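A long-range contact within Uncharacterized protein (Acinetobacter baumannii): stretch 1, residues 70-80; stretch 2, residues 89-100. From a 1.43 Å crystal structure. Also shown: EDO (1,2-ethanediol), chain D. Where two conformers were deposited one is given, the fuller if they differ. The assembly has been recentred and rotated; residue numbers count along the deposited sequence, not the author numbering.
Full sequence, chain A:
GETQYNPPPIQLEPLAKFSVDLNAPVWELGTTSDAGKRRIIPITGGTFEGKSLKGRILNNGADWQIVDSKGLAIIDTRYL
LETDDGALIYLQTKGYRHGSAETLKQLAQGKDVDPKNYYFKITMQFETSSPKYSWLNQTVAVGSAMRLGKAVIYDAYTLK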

# COMPACT_ATOMS: atom_id res chain seq x y z
N LYS A 70 -15.22 6.14 12.05
CA LYS A 70 -14.28 7.09 12.54
C LYS A 70 -13.21 7.44 11.46
O LYS A 70 -12.16 7.98 11.82
N GLY A 71 -13.48 7.14 10.16
CA GLY A 71 -12.55 7.46 9.08
C GLY A 71 -11.21 6.75 9.17
O GLY A 71 -10.15 7.32 8.79
N LEU A 72 -11.23 5.52 9.68
CA LEU A 72 -10.11 4.62 9.50
C LEU A 72 -10.42 3.73 8.31
O LEU A 72 -11.45 3.06 8.28
N ALA A 73 -9.50 3.69 7.35
CA ALA A 73 -9.53 2.69 6.27
C ALA A 73 -8.54 1.56 6.56
O ALA A 73 -7.39 1.81 6.89
N ILE A 74 -9.01 0.33 6.41
CA ILE A 74 -8.21 -0.88 6.59
C ILE A 74 -7.96 -1.41 5.17
O ILE A 74 -8.93 -1.69 4.42
N ILE A 75 -6.68 -1.53 4.80
CA ILE A 75 -6.25 -1.90 3.45
C ILE A 75 -5.99 -3.41 3.40
O ILE A 75 -5.32 -3.96 4.29
N ASP A 76 -6.47 -4.05 2.33
CA ASP A 76 -6.26 -5.52 2.11
C ASP A 76 -6.25 -5.80 0.60
O ASP A 76 -7.31 -5.80 -0.04
N THR A 77 -5.06 -5.88 0.01
CA THR A 77 -4.91 -5.98 -1.43
C THR A 77 -4.37 -7.30 -1.92
O THR A 77 -3.60 -8.00 -1.23
N ARG A 78 -4.69 -7.61 -3.18
CA ARG A 78 -3.99 -8.65 -4.00
C ARG A 78 -3.77 -8.04 -5.39
O ARG A 78 -4.74 -7.57 -5.99
N TYR A 79 -2.54 -8.02 -5.88
CA TYR A 79 -2.22 -7.60 -7.23
C TYR A 79 -0.96 -8.24 -7.75
O TYR A 79 -0.42 -9.19 -7.10
N LEU A 80 -0.50 -7.83 -8.94
CA LEU A 80 0.46 -8.64 -9.73
C LEU A 80 1.49 -7.77 -10.45
O LEU A 80 1.11 -6.81 -11.13
N ILE A 89 5.48 -11.51 -9.99
CA ILE A 89 5.50 -11.45 -8.54
C ILE A 89 4.12 -11.09 -7.99
O ILE A 89 3.60 -10.02 -8.31
N TYR A 90 3.51 -12.01 -7.28
CA TYR A 90 2.20 -11.82 -6.61
C TYR A 90 2.41 -11.02 -5.32
O TYR A 90 3.26 -11.40 -4.49
N LEU A 91 1.75 -9.86 -5.21
CA LEU A 91 1.90 -8.96 -4.08
C LEU A 91 0.58 -8.88 -3.29
O LEU A 91 -0.51 -8.68 -3.88
N GLN A 92 0.72 -8.90 -1.96
CA GLN A 92 -0.35 -8.62 -0.98
C GLN A 92 0.12 -7.47 -0.09
O GLN A 92 1.22 -7.53 0.46
N THR A 93 -0.71 -6.43 0.07
CA THR A 93 -0.43 -5.37 1.04
C THR A 93 -1.60 -5.29 2.05
O THR A 93 -2.76 -5.58 1.74
N LYS A 94 -1.25 -4.87 3.25
CA LYS A 94 -2.17 -4.67 4.37
C LYS A 94 -1.72 -3.43 5.14
O LYS A 94 -0.53 -3.12 5.20
N GLY A 95 -2.67 -2.73 5.73
CA GLY A 95 -2.31 -1.59 6.56
C GLY A 95 -3.46 -0.65 6.83
O GLY A 95 -4.62 -1.08 6.81
N TYR A 96 -3.13 0.62 7.10
CA TYR A 96 -4.10 1.60 7.61
C TYR A 96 -3.92 2.94 6.94
O TYR A 96 -2.76 3.37 6.68
N ARG A 97 -5.05 3.62 6.72
CA ARG A 97 -5.06 5.04 6.32
C ARG A 97 -6.02 5.80 7.23
O ARG A 97 -7.18 5.41 7.35
N HIS A 98 -5.53 6.89 7.86
CA HIS A 98 -6.37 7.69 8.75
C HIS A 98 -5.79 9.09 8.83
O HIS A 98 -4.60 9.30 8.51
N GLY A 99 -6.62 10.08 9.17
CA GLY A 99 -6.11 11.43 9.38
C GLY A 99 -4.95 11.45 10.36
O GLY A 99 -4.94 10.69 11.35
N SER A 100 -3.94 12.29 10.09
CA SER A 100 -2.82 12.43 11.02
C SER A 100 -3.31 13.05 12.34
O SER A 100 -4.34 13.75 12.38

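The shortest polar contact joins two side chains: Thr77 OG1 and Thr93 OG1 lie 2.6 Å apart in a hydrogen bond in which either hydroxyl could be the donor. Both threonines adopt the p rotamer (chi1 72°) and both are buried, on the face they share with Ala73, Ile75, Tyr79, Leu91 and Arg97. Backbone bonds hold the frame on which these side chains sit: Thr77 N donates to Thr93 O at 2.9 Å, Tyr79 N to Leu91 O at 2.9 Å, and Ile75 N to Gly95 O at 2.9 Å, while Ala73 N to Arg97 O (2.9 Å) is answered by Arg97 N to Ala73 O (3.0 Å).

On the other face, water links the charged and polar side chains. Water 2 donates to Asp76 OD1 (2.7 Å) and Thr77 O (2.8 Å) and accepts from Lys94 NZ (2.9 Å). It thereby connects Asp76 (t) to Lys94 (m, t, t, p); Asp76 OD2 and Lys94 NZ stay 4.5 Å apart, beyond a salt bridge. Water 3 plays a similar part one pair along, accepting from Arg78 NE at 2.9 Å and from Gln92 NE2 at 2.7 Å. Arg78 is extended (m, t, t, chi4 180°), and its CD comes within 3.4 Å of Tyr90 OH; the Tyr90 ring (t) meets Arg78 CB and Tyr79 O at its edge. Near the end of the pairing, water 1 donates to Gly71 O (2.7 Å) and accepts from Gly99 N (2.9 Å), bridging the two backbones.

A 1,2-ethanediol, probably from the crystallisation liquor, lies against the face that carries the threonines. Its O2 hydrogen-bonds to Tyr79 OH at 2.9 Å, with either group a possible donor; its C2 is 2.9 Å from Thr93 OG1, and its O1 is 3.2 Å from Ile75 CG2.

The two stretches pair as antiparallel strands, so their side chains meet as neighbours on the two faces of a sheet, and 921 Å² is buried between them. Apolar packing on the threonine face centres on Tyr79 (p) and Leu91 (t, p). Leu91 CD2 sits over one face of the tyrosine ring, 4.0 Å from its centroid and 3.6 Å from Tyr79 CZ, a CH-pi contact. Tyr79 OH also reaches within 4.0 Å of Thr93 CG2. Further along, Ile75 (m, m) places CG2 4.0 Å from Thr93 OG1. It faces Gly95, whose backbone angles would jam a CB against the preceding carbonyl O. Ala73 CB lies 4.2 Å from Arg97 CB, beyond which the arginine chain (t, t, t) leads away.

At the periphery, Leu72 (t, p) starts sideways, but its CD1 comes in to 4.0 Å from Tyr96 CB and 3.9 Å from His98 CB. His98 (p) points toward stretch 1, while its ND1 donates to Gly99 O at 2.8 Å within its own stretch. At the other end, Leu80 (t, p) rests CD1 3.6 Å from Ile89 O, whereas the Ile89 side chain (m, t) points away.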

# COMPACT_ATOMS: atom_id res chain seq x y z
CB LYS A 70 -13.67 6.49 13.81
CG LYS A 70 -14.75 6.21 14.93
CD LYS A 70 -14.50 4.92 15.73
CE LYS A 70 -15.42 4.79 16.97
NZ LYS A 70 -16.80 4.29 16.66
CB LEU A 72 -9.91 3.75 10.72
CG LEU A 72 -8.84 2.65 10.60
CD1 LEU A 72 -7.42 3.22 10.37
CD2 LEU A 72 -8.87 1.77 11.82
CB ALA A 73 -9.21 3.30 4.92
CB ILE A 74 -8.97 -1.94 7.41
CG1 ILE A 74 -9.43 -1.32 8.74
CG2 ILE A 74 -8.09 -3.17 7.67
CD1 ILE A 74 -10.31 -2.22 9.56
CB ILE A 75 -4.90 -1.16 3.13
CG1 ILE A 75 -4.95 0.38 3.35
CG2 ILE A 75 -4.34 -1.57 1.80
CD1 ILE A 75 -5.95 1.06 2.72
CB ASP A 76 -7.32 -6.35 2.82
CG ASP A 76 -7.00 -7.84 2.86
OD1 ASP A 76 -6.77 -8.43 1.79
OD2 ASP A 76 -7.00 -8.40 3.97
CB THR A 77 -3.98 -4.85 -2.02
OG1 THR A 77 -2.62 -5.14 -1.66
CG2 THR A 77 -4.36 -3.41 -1.51
CB ARG A 78 -4.82 -9.92 -4.13
CG ARG A 78 -5.09 -10.60 -2.81
CD ARG A 78 -5.84 -11.94 -2.97
NE ARG A 78 -6.09 -12.54 -1.65
CZ ARG A 78 -6.72 -13.71 -1.46
NH1 ARG A 78 -7.25 -14.37 -2.50
NH2 ARG A 78 -6.85 -14.20 -0.22
CB TYR A 79 -2.26 -6.08 -7.37
CG TYR A 79 -1.41 -5.18 -6.49
CD1 TYR A 79 -1.70 -4.98 -5.14
CD2 TYR A 79 -0.45 -4.34 -7.07
CE1 TYR A 79 -1.01 -4.03 -4.38
CE2 TYR A 79 0.23 -3.40 -6.33
CZ TYR A 79 -0.08 -3.19 -5.01
OH TYR A 79 0.56 -2.19 -4.31
CB LEU A 80 -0.29 -9.56 -10.67
CG LEU A 80 0.52 -10.54 -11.50
CD1 LEU A 80 1.31 -11.51 -10.61
CD2 LEU A 80 -0.41 -11.33 -12.42
CB ILE A 89 6.55 -10.45 -7.98
CG1 ILE A 89 7.94 -10.60 -8.66
CG2 ILE A 89 6.59 -10.50 -6.43
CD1 ILE A 89 8.92 -9.51 -8.31
CB TYR A 90 1.56 -13.20 -6.33
CG TYR A 90 0.43 -13.23 -5.32
CD1 TYR A 90 -0.59 -12.25 -5.30
CD2 TYR A 90 0.30 -14.34 -4.47
CE1 TYR A 90 -1.62 -12.30 -4.34
CE2 TYR A 90 -0.73 -14.42 -3.53
CZ TYR A 90 -1.73 -13.43 -3.52
OH TYR A 90 -2.76 -13.44 -2.61
CB LEU A 91 2.33 -7.55 -4.61
CG LEU A 91 2.47 -6.43 -3.56
CD1 LEU A 91 3.47 -6.77 -2.49
CD2 LEU A 91 2.84 -5.10 -4.25
CB GLN A 92 -0.66 -9.84 -0.12
CG GLN A 92 -1.20 -11.04 -0.89
CD GLN A 92 -1.11 -12.33 -0.12
OE1 GLN A 92 -0.10 -13.10 -0.24
NE2 GLN A 92 -2.04 -12.53 0.77
CB THR A 93 -0.17 -3.99 0.40
OG1 THR A 93 -1.40 -3.46 -0.12
CG2 THR A 93 0.85 -4.08 -0.75
CB LYS A 94 -2.19 -5.89 5.29
CG LYS A 94 -2.85 -7.16 4.64
CD LYS A 94 -2.77 -8.34 5.50
CE LYS A 94 -3.54 -9.52 4.92
NZ LYS A 94 -2.89 -10.09 3.69
CB TYR A 96 -3.93 1.82 9.14
CG TYR A 96 -4.05 0.58 9.99
CD1 TYR A 96 -5.27 -0.12 10.06
CD2 TYR A 96 -2.97 0.08 10.72
CE1 TYR A 96 -5.40 -1.25 10.85
CE2 TYR A 96 -3.07 -1.06 11.50
CZ TYR A 96 -4.29 -1.72 11.58
OH TYR A 96 -4.42 -2.86 12.36
CB ARG A 97 -5.45 5.21 4.86
CG ARG A 97 -5.41 6.69 4.39
CD ARG A 97 -5.62 6.84 2.86
NE ARG A 97 -5.45 8.23 2.42
CZ ARG A 97 -6.43 9.09 2.18
NH1 ARG A 97 -7.70 8.73 2.29
NH2 ARG A 97 -6.14 10.33 1.79
CB HIS A 98 -6.53 7.05 10.13
CG HIS A 98 -5.25 6.88 10.90
ND1 HIS A 98 -4.63 7.92 11.56
CD2 HIS A 98 -4.51 5.78 11.18
CE1 HIS A 98 -3.55 7.47 12.18
NE2 HIS A 98 -3.45 6.18 11.96
CB SER A 100 -1.70 13.30 10.47
OG SER A 100 -2.05 14.66 10.46
C1 EDO D . -1.43 -0.38 -0.67
O1 EDO D . -2.71 -0.09 -0.48
C2 EDO D . -1.17 -1.18 -1.92
O2 EDO D . -1.47 -0.55 -3.15
O HOH W 1 -9.41 9.75 9.73
O HOH W 2 -4.13 -9.01 1.29
O HOH W 3 -4.60 -11.75 0.66